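Local coordinates for DinB-like Protein (Bacillus cereus ATCC 10987, PDB 3DI5), which binds a divalent metal ion, here nickel, in a DinB-family helical bundle, its biological role being unassigned, at residues G44-A47 with W48-T52; P115-N118 with S119-L122. One frame throughout, in Å; residues are numbered along the deposited sequence.

Contact 1: G44-A47 with W48-T52; sequences GRVA and WHIVT. With NI (nickel (II) ion), chain B.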
# COMPACT_ATOMS: atom_id res chain seq x y z
N GLY A 44 10.85 3.13 -8.57
CA GLY A 44 9.99 4.28 -8.38
C GLY A 44 8.54 3.99 -8.72
O GLY A 44 7.64 4.42 -7.98
N ARG A 45 8.30 3.24 -9.80
CA ARG A 45 6.92 2.88 -10.17
C ARG A 45 6.33 1.80 -9.27
O ARG A 45 5.17 1.88 -8.91
CB ARG A 45 6.80 2.43 -11.62
CG ARG A 45 5.33 2.25 -12.02
CD ARG A 45 4.98 2.72 -13.43
NE ARG A 45 3.53 2.81 -13.61
CZ ARG A 45 2.90 2.71 -14.79
NH1 ARG A 45 3.57 2.49 -15.91
NH2 ARG A 45 1.58 2.82 -14.83
N VAL A 46 7.10 0.77 -8.94
CA VAL A 46 6.69 -0.19 -7.92
C VAL A 46 6.25 0.52 -6.63
O VAL A 46 5.18 0.21 -6.11
CB VAL A 46 7.77 -1.28 -7.64
CG1 VAL A 46 7.29 -2.27 -6.54
CG2 VAL A 46 8.08 -2.01 -8.91
N ALA A 47 7.02 1.51 -6.18
CA ALA A 47 6.76 2.20 -4.90
C ALA A 47 5.53 3.11 -4.95
O ALA A 47 4.73 3.17 -4.01
CB ALA A 47 7.99 3.02 -4.49
N TRP A 48 5.39 3.86 -6.03
CA TRP A 48 4.20 4.68 -6.21
C TRP A 48 2.93 3.82 -6.42
O TRP A 48 1.86 4.21 -6.02
CB TRP A 48 4.42 5.64 -7.36
CG TRP A 48 3.45 6.76 -7.45
CD1 TRP A 48 2.70 7.09 -8.52
CD2 TRP A 48 3.17 7.75 -6.44
NE1 TRP A 48 1.96 8.22 -8.26
CE2 TRP A 48 2.22 8.64 -6.98
CE3 TRP A 48 3.63 7.97 -5.14
CZ2 TRP A 48 1.72 9.72 -6.27
CZ3 TRP A 48 3.14 9.03 -4.43
CH2 TRP A 48 2.19 9.91 -4.99
N HIS A 49 3.06 2.65 -7.02
CA HIS A 49 1.93 1.74 -7.20
C HIS A 49 1.37 1.30 -5.83
O HIS A 49 0.16 1.19 -5.64
CB HIS A 49 2.39 0.54 -8.06
CG HIS A 49 1.34 -0.48 -8.32
ND1 HIS A 49 0.22 -0.22 -9.08
CD2 HIS A 49 1.29 -1.80 -8.03
CE1 HIS A 49 -0.51 -1.33 -9.18
NE2 HIS A 49 0.12 -2.30 -8.55
N ILE A 50 2.27 1.09 -4.86
CA ILE A 50 1.90 0.72 -3.47
C ILE A 50 1.14 1.85 -2.79
O ILE A 50 0.12 1.65 -2.10
CB ILE A 50 3.18 0.39 -2.66
CG1 ILE A 50 3.68 -0.99 -3.07
CG2 ILE A 50 2.94 0.40 -1.10
CD1 ILE A 50 5.15 -1.21 -2.78
N VAL A 51 1.65 3.04 -2.98
CA VAL A 51 1.01 4.20 -2.41
C VAL A 51 -0.41 4.35 -2.95
O VAL A 51 -1.38 4.47 -2.17
CB VAL A 51 1.86 5.44 -2.66
CG1 VAL A 51 1.17 6.65 -2.08
CG2 VAL A 51 3.29 5.26 -2.04
N THR A 52 -0.55 4.31 -4.28
CA THR A 52 -1.81 4.57 -4.95
C THR A 52 -2.79 3.43 -4.78
O THR A 52 -4.01 3.66 -4.84
CB THR A 52 -1.64 4.85 -6.47
OG1 THR A 52 -1.09 3.71 -7.14
CG2 THR A 52 -0.76 6.00 -6.69
NI NI B . -0.37 -4.55 -8.52
O HOH W 1 0.45 -4.58 -10.78
O HOH W 2 -1.00 -6.72 -8.71
O HOH W 3 -2.49 -4.00 -9.41
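G44 to W48, R45 to H49, V46 to I50 and A47 to V51 are joined by successive i to i+4 backbone hydrogen bonds, which define this run of helix 43-58 as regular alpha-helix; the bond from H49 N to R45 O measures 2.9 Å. H49 leaves this frame with CG anti to its own backbone N (chi1 180°), and its CB rests against the preceding turn, 3.2 Å from R45 O. The imidazole is thereby carried away from the helix, and NE2 reaches the nickel at 2.3 Å. CD2 and CE1 lie almost equally far from the metal, so the nickel sits nearly symmetrically ahead of NE2. Three waters and NE2 of both H128 and H132, on helix 118-142, bring the nickel to six ligands. At the other ring nitrogen, ND1 is hydrogen-bonded to D71, whose carboxylate also forms a salt bridge with R45.

I50 turns another way: CG1 lies beside its backbone N, and CD1 comes 3.6 Å from V46 O. Both residues also touch M136 of helix 118-142. V51 CG2, beside its own backbone N, comes within 3.2 Å of A47 O, the acceptor of V51 N. On a further side of the helix, the methyl CG2 of T52 lies above one face of the W48 indole, offset toward its rim.

With nickel on NE2 and a carboxylate on ND1, the H49 ring is held at both nitrogens, which fixes its rotation. D71 thus acts as a second-shell residue that positions the metal ligand, and its negative charge would probably strengthen electron donation from the imidazole, while R45 probably tempers that charge.

Contact 2: P115-N118 with S119-L122; sequences PMPN and SIFL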
# COMPACT_ATOMS: atom_id res chain seq x y z
N PRO A 115 -18.83 -9.43 -6.07
CA PRO A 115 -19.27 -9.01 -4.74
C PRO A 115 -18.52 -9.77 -3.65
O PRO A 115 -18.44 -10.99 -3.68
CB PRO A 115 -20.77 -9.35 -4.75
CG PRO A 115 -20.87 -10.54 -5.65
CD PRO A 115 -19.72 -10.45 -6.65
N MSE A 116 -17.98 -9.03 -2.68
CA MSE A 116 -17.20 -9.62 -1.60
C MSE A 116 -17.40 -8.80 -0.32
O MSE A 116 -17.63 -7.60 -0.40
CB MSE A 116 -15.70 -9.63 -1.97
CG MSE A 116 -15.34 -10.47 -3.20
SE MSE A 116 -15.62 -12.36 -2.96
CE MSE A 116 -13.85 -12.88 -2.36
N PRO A 117 -17.32 -9.45 0.85
CA PRO A 117 -17.36 -8.69 2.11
C PRO A 117 -16.22 -7.67 2.25
O PRO A 117 -15.17 -7.81 1.64
CB PRO A 117 -17.29 -9.79 3.19
CG PRO A 117 -16.99 -11.05 2.51
CD PRO A 117 -17.23 -10.90 1.06
N ASN A 118 -16.41 -6.64 3.04
CA ASN A 118 -15.34 -5.68 3.24
C ASN A 118 -14.03 -6.30 3.74
O ASN A 118 -12.97 -5.83 3.36
CB ASN A 118 -15.78 -4.55 4.16
CG ASN A 118 -16.69 -3.57 3.46
OD1 ASN A 118 -16.55 -3.34 2.26
ND2 ASN A 118 -17.63 -3.01 4.19
N SER A 119 -14.10 -7.36 4.54
CA SER A 119 -12.89 -7.99 5.08
C SER A 119 -11.94 -8.52 3.98
O SER A 119 -10.72 -8.51 4.14
CB SER A 119 -13.24 -9.11 6.04
OG SER A 119 -14.11 -10.01 5.42
N ILE A 120 -12.51 -8.95 2.88
CA ILE A 120 -11.75 -9.46 1.76
C ILE A 120 -11.08 -8.29 1.04
O ILE A 120 -9.91 -8.36 0.64
CB ILE A 120 -12.65 -10.26 0.80
CG1 ILE A 120 -13.25 -11.50 1.50
CG2 ILE A 120 -11.88 -10.74 -0.41
CD1 ILE A 120 -12.23 -12.53 1.99
N PHE A 121 -11.77 -7.17 0.91
CA PHE A 121 -11.08 -5.98 0.40
C PHE A 121 -9.78 -5.81 1.17
O PHE A 121 -8.71 -5.54 0.59
CB PHE A 121 -11.91 -4.73 0.55
CG PHE A 121 -13.01 -4.60 -0.46
CD1 PHE A 121 -14.21 -5.28 -0.30
CD2 PHE A 121 -12.85 -3.79 -1.56
CE1 PHE A 121 -15.22 -5.14 -1.22
CE2 PHE A 121 -13.87 -3.64 -2.46
CZ PHE A 121 -15.04 -4.35 -2.31
N LEU A 122 -9.89 -5.93 2.50
CA LEU A 122 -8.80 -5.57 3.39
C LEU A 122 -7.70 -6.62 3.29
O LEU A 122 -6.53 -6.30 3.32
CB LEU A 122 -9.27 -5.43 4.85
CG LEU A 122 -10.12 -4.20 5.21
CD1 LEU A 122 -10.41 -4.18 6.69
CD2 LEU A 122 -9.43 -2.96 4.80
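The F121 ring turns its edge to two successive backbone carbonyls: P117 O lies 3.3 Å from CD1 and M116 O 3.5 Å from CE1, both near the ring plane, so the polarised C-H groups face the oxygens. The ring of F111 meets it with the planes at about 85°. The N118 amide crosses F121 obliquely, its plane turned 63° from the ring, with OD1 4.0 Å from CD1; its polar ends are engaged elsewhere, OD1 by N109 and ND2 by the carbonyl of D104.

On another side of the turn, selenomethionine M116 bends at chi2 (-66°) and chi3; in the conformer described, one of two modelled, its terminal CE comes 3.5 Å from I120 CG2, so this contact is uncertain. The other branch of I120 runs alongside the P117 ring, CG1 lying 3.9 Å from P117 CG.

P117 O also accepts a hydrogen bond from I120 N (3.1 Å), the donor standing well above the carbonyl plane, and L122 N is hydrogen-bonded to N118 O (3.2 Å). With P117 at the N-cap position, these contacts mark a strand-to-helix junction, where the two-stranded antiparallel hairpin 108-117 leads directly into helix 118-142 of the DinB bundle.

Overall arrangement
Contact 1 lies within helix 43-58, whereas contact 2 opens helix 118-142; their centres are 22 Å apart, on opposite sides of the chain's centre, and their nearest atoms are about 12 Å apart. They do not touch, yet helix 118-142 connects them: it starts at the hairpin junction of contact 2 and farther along brings H128 and H132 to the nickel bound by H49. The side chains of F121 and H128 are about 10 Å apart at their nearest atoms, and none of the nickel's six ligands comes from 115-122. Contact 1 therefore supplies a ligand directly, while contact 2 marks where the helix carrying the other two histidines begins.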